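Local structure of inositol 2-dehydrogenase/D-chiro-inositol 3-dehydrogenase (Lactobacillus casei, 4MIY) at residues 84-95 with 112-123; 132-140 with 240-251. The protein oxidises myo-inositol and D-chiro-inositol to their keto forms, using NAD as the cofactor. All coordinates share one frame; numbering follows the deposited sequence.

Contact 1. Residues 84-95 with 112-123; sequences LKALDTDKFIFT and KELTKSKKVIQV
I93 and I121 lie side by side on neighbouring parallel strands, their side chains on the same face, and this is the tight part of the contact. I93 N bonds to V120 O at 2.9 Å. Q122 N hydrogen-bonds to I93 O at 2.8 Å, and T95 N to Q122 O. CD1 of I93 lies on CG1 of I121, while CD2 of L87 touches both V120 CG2 and I121 CD1. E113 adds to this order: its OE2 is gripped by the backbone N of V120 and of I121, and its OE1 is held by the hydroxyl of Y338.

The solvent side is looser and polar. K112 has CG anti to the backbone N (chi1 -172°) and runs extended past L87. Its NZ donates a hydrogen bond to L84 O (3.1 Å) and forms a salt bridge with D88 OD1 (2.7 Å), the latter from above the carboxylate plane. With an alanine here, D88 would probably lose its salt-bridge partner and L87 the lysine chain that lies along it. Farther on, K118 NZ approaches the F92 ring, and a water links K118 NZ to D90 O. The strands 92-95 and 121-123 with helix 103-113 form a beta-alpha-beta crossover of the NAD-binding Rossmann fold.

Contact 2. Residues 132-140 with 240-251; sequences GIRALKEKL and LEVIGETGELQL
V242 N bonds to L249 O at 2.8 Å, and L249 N returns a bond to V242 O. This antiparallel hydrogen-bonded pair sets both side chains toward helix 132-140. The helix runs nearly antiparallel to strand 248-250 (166°).

L136 is the main helix residue here. Its CG is anti to the backbone N (chi1 -173°), which carries the two methyls down to the strands. CD2 touches CG2 of V242 at 3.9 Å. CD1 lies over the backbone where Q250 joins L251, 3.6 Å from Q250 C. L136 and L249 lie alongside each other, pointing opposite ways, with CG of L136 on CB of L249.

One turn farther along the helix, the two methyls of L249 part. Its CD1 rests on the backbone of L140, 3.6 Å from L140 N, and its CD2 meets K139 CG at 3.7 Å. K139 gives only its aliphatic part, for its chain bends at chi2 and the amine leads away. L140 CD1 meets V242 CG1 at 4.0 Å. At the other end, L251 CD2 packs against the backbone carbonyl of G132, and L251 CD1 touches I133 CG1.

Strand 248-250 also pairs with an antiparallel strand of a second subunit; the sheet is thereby extended into that subunit. No hydrogen bond joins the helix to these strands. Their hold on each other rests on van der Waals packing, mostly of buried aliphatic side chains, so shape rather than directional bonding keeps the helix in place.

The contacts come in series: both segments of contact 1 precede 132-140, and 240-251 follows about 100 residues on. Strand 121-123, the last strand of the parallel Rossmann sheet, is followed by helix 131-141. The contact centres are still 34 Å apart, and their nearest atoms about 8 Å, without touching. They share no sheet. Contact 1 sits at the edge of the NAD-binding sheet, with the T95 side chain about 7 Å from the cofactor. Contact 2 packs the next helix on the edge of the mixed sheet of the C-terminal alpha/beta domain. One thus lies in the sheet of the NAD-binding domain, near the cofactor; the other lies at a sheet edge that pairs with a second subunit.

Contact 1. Residues 84-95 with 112-123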
# COMPACT_ATOMS: atom_id res chain seq x y z
N LEU A 84 42.41 7.58 -20.58
CA LEU A 84 43.21 7.52 -21.78
C LEU A 84 44.58 6.94 -21.49
O LEU A 84 45.08 6.23 -22.29
CB LEU A 84 43.35 8.88 -22.44
CG LEU A 84 42.09 9.58 -22.91
CD1 LEU A 84 42.38 11.01 -23.11
CD2 LEU A 84 41.61 8.98 -24.14
N LYS A 85 45.14 7.18 -20.35
CA LYS A 85 46.37 6.50 -20.02
C LYS A 85 46.24 5.02 -19.81
O LYS A 85 47.10 4.26 -20.14
CB LYS A 85 46.97 7.08 -18.79
CG LYS A 85 47.70 8.37 -18.99
CD LYS A 85 47.74 9.04 -17.72
CE LYS A 85 48.78 10.04 -17.68
NZ LYS A 85 48.03 11.26 -17.59
N ALA A 86 45.13 4.60 -19.25
CA ALA A 86 44.93 3.19 -18.97
C ALA A 86 44.65 2.43 -20.25
O ALA A 86 44.91 1.26 -20.35
CB ALA A 86 43.79 3.03 -17.95
N LEU A 87 44.13 3.13 -21.24
CA LEU A 87 43.89 2.53 -22.53
C LEU A 87 45.16 2.24 -23.35
O LEU A 87 45.07 1.59 -24.34
CB LEU A 87 42.94 3.37 -23.33
CG LEU A 87 41.50 3.37 -22.86
CD1 LEU A 87 40.77 4.53 -23.44
CD2 LEU A 87 40.87 2.10 -23.30
N ASP A 88 46.27 2.78 -22.91
CA ASP A 88 47.57 2.40 -23.45
C ASP A 88 48.08 1.10 -22.84
O ASP A 88 49.05 0.57 -23.30
CB ASP A 88 48.60 3.47 -23.17
CG ASP A 88 48.39 4.72 -23.98
OD1 ASP A 88 47.83 4.67 -25.08
OD2 ASP A 88 48.80 5.75 -23.48
N THR A 89 47.44 0.61 -21.78
CA THR A 89 47.68 -0.71 -21.24
C THR A 89 46.60 -1.67 -21.68
O THR A 89 45.74 -1.32 -22.44
CB THR A 89 47.64 -0.72 -19.76
OG1 THR A 89 46.29 -0.57 -19.32
CG2 THR A 89 48.45 0.37 -19.19
N ASP A 90 46.69 -2.89 -21.20
CA ASP A 90 45.73 -3.92 -21.53
C ASP A 90 44.73 -4.12 -20.38
O ASP A 90 43.94 -5.02 -20.40
CB ASP A 90 46.45 -5.24 -21.87
CG ASP A 90 46.68 -5.40 -23.36
OD1 ASP A 90 45.99 -4.74 -24.13
OD2 ASP A 90 47.52 -6.19 -23.79
N LYS A 91 44.81 -3.28 -19.39
CA LYS A 91 44.00 -3.45 -18.21
C LYS A 91 42.52 -3.17 -18.42
O LYS A 91 42.12 -2.43 -19.25
CB LYS A 91 44.54 -2.59 -17.07
CG LYS A 91 45.93 -2.95 -16.63
CD LYS A 91 46.48 -1.94 -15.71
CE LYS A 91 47.82 -2.28 -15.08
NZ LYS A 91 48.71 -2.93 -15.97
N PHE A 92 41.72 -3.86 -17.63
CA PHE A 92 40.32 -3.54 -17.52
C PHE A 92 40.16 -2.25 -16.70
O PHE A 92 40.94 -1.97 -15.83
CB PHE A 92 39.59 -4.71 -16.87
CG PHE A 92 39.48 -5.93 -17.76
CD1 PHE A 92 38.45 -6.07 -18.62
CD2 PHE A 92 40.41 -6.92 -17.70
CE1 PHE A 92 38.33 -7.19 -19.40
CE2 PHE A 92 40.29 -8.00 -18.46
CZ PHE A 92 39.26 -8.14 -19.32
N ILE A 93 39.12 -1.50 -17.00
CA ILE A 93 38.92 -0.19 -16.43
C ILE A 93 37.46 -0.01 -15.96
O ILE A 93 36.54 -0.10 -16.74
CB ILE A 93 39.20 0.88 -17.49
CG1 ILE A 93 40.64 0.77 -18.01
CG2 ILE A 93 38.95 2.25 -16.93
CD1 ILE A 93 40.78 1.38 -19.35
N PHE A 94 37.33 0.23 -14.67
CA PHE A 94 36.09 0.68 -14.05
C PHE A 94 36.28 2.14 -13.67
O PHE A 94 37.04 2.45 -12.82
CB PHE A 94 35.77 -0.14 -12.80
CG PHE A 94 34.42 0.18 -12.19
CD1 PHE A 94 34.30 1.21 -11.31
CD2 PHE A 94 33.31 -0.54 -12.52
CE1 PHE A 94 33.10 1.51 -10.76
CE2 PHE A 94 32.09 -0.23 -11.98
CZ PHE A 94 31.99 0.78 -11.10
N THR A 95 35.57 3.00 -14.35
CA THR A 95 35.57 4.39 -13.99
C THR A 95 34.24 4.78 -13.39
O THR A 95 33.21 4.43 -13.90
CB THR A 95 35.94 5.31 -15.17
OG1 THR A 95 36.03 6.65 -14.72
CG2 THR A 95 34.97 5.22 -16.24
N LYS A 112 39.37 6.01 -28.99
CA LYS A 112 40.51 5.23 -28.64
C LYS A 112 40.21 3.80 -28.24
O LYS A 112 40.87 2.89 -28.65
CB LYS A 112 41.24 5.89 -27.52
CG LYS A 112 42.49 5.23 -27.28
CD LYS A 112 43.26 5.92 -26.30
CE LYS A 112 44.69 5.63 -26.48
NZ LYS A 112 45.52 6.07 -25.37
N GLU A 113 39.19 3.63 -27.42
CA GLU A 113 38.82 2.28 -27.06
C GLU A 113 38.43 1.49 -28.30
O GLU A 113 38.69 0.32 -28.38
CB GLU A 113 37.72 2.25 -25.98
CG GLU A 113 37.57 0.89 -25.36
CD GLU A 113 36.46 0.74 -24.34
OE1 GLU A 113 35.42 1.40 -24.49
OE2 GLU A 113 36.66 -0.05 -23.44
N LEU A 114 37.83 2.17 -29.27
CA LEU A 114 37.40 1.56 -30.52
C LEU A 114 38.56 1.04 -31.39
O LEU A 114 38.34 0.25 -32.26
CB LEU A 114 36.56 2.52 -31.36
CG LEU A 114 35.10 2.54 -31.01
CD2 LEU A 114 34.55 1.31 -31.41
N THR A 115 39.76 1.51 -31.09
CA THR A 115 40.98 1.00 -31.67
C THR A 115 41.50 -0.28 -31.02
O THR A 115 42.44 -0.88 -31.50
CB THR A 115 42.10 2.01 -31.62
OG1 THR A 115 42.62 2.16 -30.30
CG2 THR A 115 41.68 3.32 -32.16
N LYS A 116 40.88 -0.70 -29.93
CA LYS A 116 41.36 -1.85 -29.20
C LYS A 116 40.70 -3.09 -29.69
O LYS A 116 39.73 -3.03 -30.40
CB LYS A 116 41.05 -1.72 -27.70
CG LYS A 116 41.76 -0.65 -26.96
CD LYS A 116 43.03 -0.23 -27.60
CE LYS A 116 44.15 -0.34 -26.62
NZ LYS A 116 44.94 0.91 -26.60
N SER A 117 41.23 -4.26 -29.32
CA SER A 117 40.71 -5.49 -29.87
C SER A 117 39.45 -5.93 -29.14
O SER A 117 38.69 -6.72 -29.63
CB SER A 117 41.74 -6.61 -29.85
OG SER A 117 42.32 -6.76 -28.59
N LYS A 118 39.29 -5.38 -27.95
CA LYS A 118 38.14 -5.65 -27.15
C LYS A 118 37.88 -4.56 -26.11
O LYS A 118 38.75 -3.85 -25.72
CB LYS A 118 38.28 -7.00 -26.48
CG LYS A 118 39.35 -7.11 -25.44
CD LYS A 118 39.14 -8.34 -24.56
CE LYS A 118 40.28 -8.60 -23.57
NZ LYS A 118 40.54 -7.70 -22.44
N LYS A 119 36.63 -4.49 -25.69
CA LYS A 119 36.16 -3.51 -24.75
C LYS A 119 36.72 -3.77 -23.36
O LYS A 119 36.78 -4.89 -22.92
CB LYS A 119 34.65 -3.57 -24.75
CG LYS A 119 33.95 -2.46 -24.05
CD LYS A 119 32.47 -2.69 -24.12
CE LYS A 119 32.01 -3.73 -23.14
NZ LYS A 119 30.58 -3.80 -22.98
N VAL A 120 37.13 -2.72 -22.67
CA VAL A 120 37.65 -2.84 -21.33
C VAL A 120 37.03 -1.90 -20.32
O VAL A 120 37.25 -2.03 -19.17
CB VAL A 120 39.18 -2.66 -21.28
CG1 VAL A 120 39.87 -3.85 -21.87
CG2 VAL A 120 39.59 -1.45 -22.02
N ILE A 121 36.25 -0.94 -20.79
CA ILE A 121 35.72 0.06 -19.88
C ILE A 121 34.27 -0.22 -19.44
O ILE A 121 33.41 -0.46 -20.24
CB ILE A 121 35.73 1.43 -20.50
CG1 ILE A 121 37.16 1.91 -20.74
CG2 ILE A 121 35.00 2.42 -19.59
CD1 ILE A 121 37.24 2.99 -21.77
N GLN A 122 34.09 -0.15 -18.12
CA GLN A 122 32.78 -0.06 -17.51
C GLN A 122 32.65 1.25 -16.74
O GLN A 122 33.54 1.64 -16.04
CB GLN A 122 32.52 -1.25 -16.59
CG GLN A 122 31.14 -1.23 -15.94
CD GLN A 122 30.78 -2.53 -15.31
OE1 GLN A 122 31.32 -3.55 -15.63
NE2 GLN A 122 29.87 -2.48 -14.39
N VAL A 123 31.52 1.92 -16.91
CA VAL A 123 31.27 3.18 -16.24
C VAL A 123 30.28 2.99 -15.10
O VAL A 123 29.32 2.30 -15.25
CB VAL A 123 30.72 4.19 -17.21
CG1 VAL A 123 30.47 5.47 -16.53
CG2 VAL A 123 31.69 4.39 -18.32
O HOH W 1 42.39 -6.15 -23.02

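Contact 2. Residues 132-140 with 240-251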
# COMPACT_ATOMS: atom_id res chain seq x y z
N GLY A 132 15.00 -3.24 -7.97
CA GLY A 132 13.70 -2.75 -8.32
C GLY A 132 13.60 -2.14 -9.70
O GLY A 132 12.69 -2.38 -10.41
N ILE A 133 14.58 -1.34 -10.05
CA ILE A 133 14.60 -0.72 -11.34
C ILE A 133 14.77 -1.78 -12.41
O ILE A 133 14.11 -1.75 -13.40
CB ILE A 133 15.71 0.35 -11.40
CG1 ILE A 133 15.33 1.51 -10.49
CG2 ILE A 133 15.89 0.84 -12.79
CD1 ILE A 133 16.43 2.50 -10.25
N ARG A 134 15.61 -2.76 -12.15
CA ARG A 134 15.81 -3.85 -13.07
C ARG A 134 14.55 -4.66 -13.27
O ARG A 134 14.21 -5.04 -14.37
CB ARG A 134 16.96 -4.73 -12.57
CG ARG A 134 17.66 -5.49 -13.64
CD ARG A 134 19.00 -6.17 -13.21
NE ARG A 134 20.19 -5.39 -13.58
CZ ARG A 134 20.60 -5.12 -14.83
NH1 ARG A 134 19.93 -5.55 -15.89
NH2 ARG A 134 21.67 -4.39 -15.01
N ALA A 135 13.83 -4.89 -12.19
CA ALA A 135 12.62 -5.68 -12.27
C ALA A 135 11.52 -4.96 -13.04
O ALA A 135 10.78 -5.57 -13.74
CB ALA A 135 12.13 -6.08 -10.90
N LEU A 136 11.46 -3.67 -12.90
CA LEU A 136 10.52 -2.91 -13.68
C LEU A 136 10.85 -2.96 -15.18
O LEU A 136 9.99 -3.16 -15.96
CB LEU A 136 10.41 -1.48 -13.15
CG LEU A 136 9.34 -0.57 -13.75
CD1 LEU A 136 8.95 0.45 -12.78
CD2 LEU A 136 9.79 0.10 -15.02
N LYS A 137 12.10 -2.74 -15.52
CA LYS A 137 12.53 -2.84 -16.92
C LYS A 137 12.17 -4.19 -17.52
O LYS A 137 11.67 -4.27 -18.58
CB LYS A 137 14.02 -2.58 -17.07
CG LYS A 137 14.46 -2.86 -18.50
CD LYS A 137 15.86 -2.65 -18.76
CE LYS A 137 16.23 -2.95 -20.24
NZ LYS A 137 15.22 -2.65 -21.25
N GLU A 138 12.46 -5.25 -16.79
CA GLU A 138 12.12 -6.57 -17.26
C GLU A 138 10.65 -6.79 -17.47
O GLU A 138 10.27 -7.30 -18.47
CB GLU A 138 12.71 -7.62 -16.33
CG GLU A 138 14.22 -7.64 -16.40
CD GLU A 138 14.84 -8.66 -15.47
OE1 GLU A 138 14.12 -9.60 -15.10
OE2 GLU A 138 16.02 -8.51 -15.11
N LYS A 139 9.81 -6.33 -16.56
CA LYS A 139 8.39 -6.40 -16.75
C LYS A 139 7.93 -5.59 -17.96
O LYS A 139 7.11 -6.04 -18.68
CB LYS A 139 7.67 -5.95 -15.48
CG LYS A 139 6.22 -6.31 -15.37
CD LYS A 139 6.01 -7.77 -15.28
CE LYS A 139 4.63 -8.10 -14.86
NZ LYS A 139 4.33 -9.51 -15.14
N LEU A 140 8.46 -4.41 -18.14
CA LEU A 140 8.13 -3.58 -19.27
C LEU A 140 8.44 -4.31 -20.59
O LEU A 140 7.65 -4.32 -21.48
CB LEU A 140 8.92 -2.28 -19.19
CG LEU A 140 8.79 -1.35 -20.39
CD1 LEU A 140 7.38 -0.89 -20.52
CD2 LEU A 140 9.73 -0.19 -20.26
N LEU A 240 9.70 6.10 -10.11
CA LEU A 240 9.69 5.79 -11.51
C LEU A 240 8.37 5.17 -11.91
O LEU A 240 7.94 4.25 -11.31
CB LEU A 240 10.83 4.82 -11.84
CG LEU A 240 10.94 4.34 -13.28
CD1 LEU A 240 11.24 5.50 -14.19
CD2 LEU A 240 12.01 3.35 -13.36
N GLU A 241 7.75 5.75 -12.91
CA GLU A 241 6.48 5.31 -13.42
C GLU A 241 6.55 5.31 -14.95
O GLU A 241 6.94 6.27 -15.53
CB GLU A 241 5.38 6.26 -12.95
CG GLU A 241 4.03 5.97 -13.43
CD GLU A 241 3.03 7.06 -13.07
OE1 GLU A 241 3.44 8.13 -12.67
OE2 GLU A 241 1.84 6.81 -13.17
N VAL A 242 6.17 4.20 -15.54
CA VAL A 242 6.06 4.08 -16.98
C VAL A 242 4.60 3.94 -17.37
O VAL A 242 3.91 3.09 -16.92
CB VAL A 242 6.88 2.88 -17.53
CG1 VAL A 242 6.77 2.80 -19.05
CG2 VAL A 242 8.28 2.99 -17.12
N ILE A 243 4.15 4.85 -18.22
CA ILE A 243 2.82 4.84 -18.77
C ILE A 243 2.81 4.16 -20.11
O ILE A 243 3.39 4.65 -21.02
CB ILE A 243 2.34 6.26 -19.03
CG1 ILE A 243 2.51 7.12 -17.79
CG2 ILE A 243 0.95 6.27 -19.57
CD1 ILE A 243 1.77 6.70 -16.75
N GLY A 244 2.11 3.06 -20.20
CA GLY A 244 2.01 2.31 -21.42
C GLY A 244 0.67 2.45 -22.08
O GLY A 244 -0.24 2.99 -21.52
N GLU A 245 0.57 1.92 -23.27
CA GLU A 245 -0.67 1.90 -24.04
C GLU A 245 -1.80 1.21 -23.30
O GLU A 245 -2.89 1.63 -23.37
CB GLU A 245 -0.42 1.23 -25.42
CG GLU A 245 0.47 2.03 -26.28
CD GLU A 245 0.89 1.33 -27.53
OE1 GLU A 245 1.16 0.16 -27.47
OE2 GLU A 245 0.99 2.03 -28.53
N THR A 246 -1.48 0.15 -22.56
CA THR A 246 -2.52 -0.66 -21.99
C THR A 246 -2.44 -0.83 -20.49
O THR A 246 -3.22 -1.53 -19.90
CB THR A 246 -2.56 -2.05 -22.63
OG1 THR A 246 -1.41 -2.78 -22.25
CG2 THR A 246 -2.65 -1.96 -24.14
N GLY A 247 -1.47 -0.18 -19.89
CA GLY A 247 -1.34 -0.19 -18.46
C GLY A 247 -0.19 0.65 -18.00
O GLY A 247 0.39 1.35 -18.76
N GLU A 248 0.13 0.55 -16.71
CA GLU A 248 1.23 1.28 -16.12
C GLU A 248 2.10 0.39 -15.22
O GLU A 248 1.63 -0.57 -14.69
CB GLU A 248 0.74 2.48 -15.28
CG GLU A 248 -0.16 3.47 -15.97
CD GLU A 248 -0.56 4.66 -15.09
OE1 GLU A 248 -0.23 4.65 -13.92
OE2 GLU A 248 -1.18 5.57 -15.61
N LEU A 249 3.35 0.78 -15.08
CA LEU A 249 4.27 0.15 -14.14
C LEU A 249 4.95 1.18 -13.29
O LEU A 249 5.36 2.17 -13.77
CB LEU A 249 5.35 -0.65 -14.88
CG LEU A 249 4.91 -1.94 -15.56
CD1 LEU A 249 5.84 -2.38 -16.71
CD2 LEU A 249 4.76 -3.03 -14.56
N GLN A 250 5.06 0.91 -12.00
CA GLN A 250 5.82 1.80 -11.15
C GLN A 250 6.63 1.07 -10.09
O GLN A 250 6.34 -0.03 -9.73
CB GLN A 250 4.95 2.90 -10.55
CG GLN A 250 4.06 2.51 -9.45
CD GLN A 250 3.21 3.70 -8.92
OE1 GLN A 250 2.51 4.33 -9.65
NE2 GLN A 250 3.35 3.98 -7.66
N LEU A 251 7.65 1.73 -9.60
CA LEU A 251 8.44 1.17 -8.53
C LEU A 251 7.64 1.06 -7.26
O LEU A 251 6.85 1.91 -6.98
CB LEU A 251 9.62 2.04 -8.25
CG LEU A 251 10.72 1.98 -9.27
CD1 LEU A 251 11.80 2.94 -8.81
CD2 LEU A 251 11.32 0.60 -9.33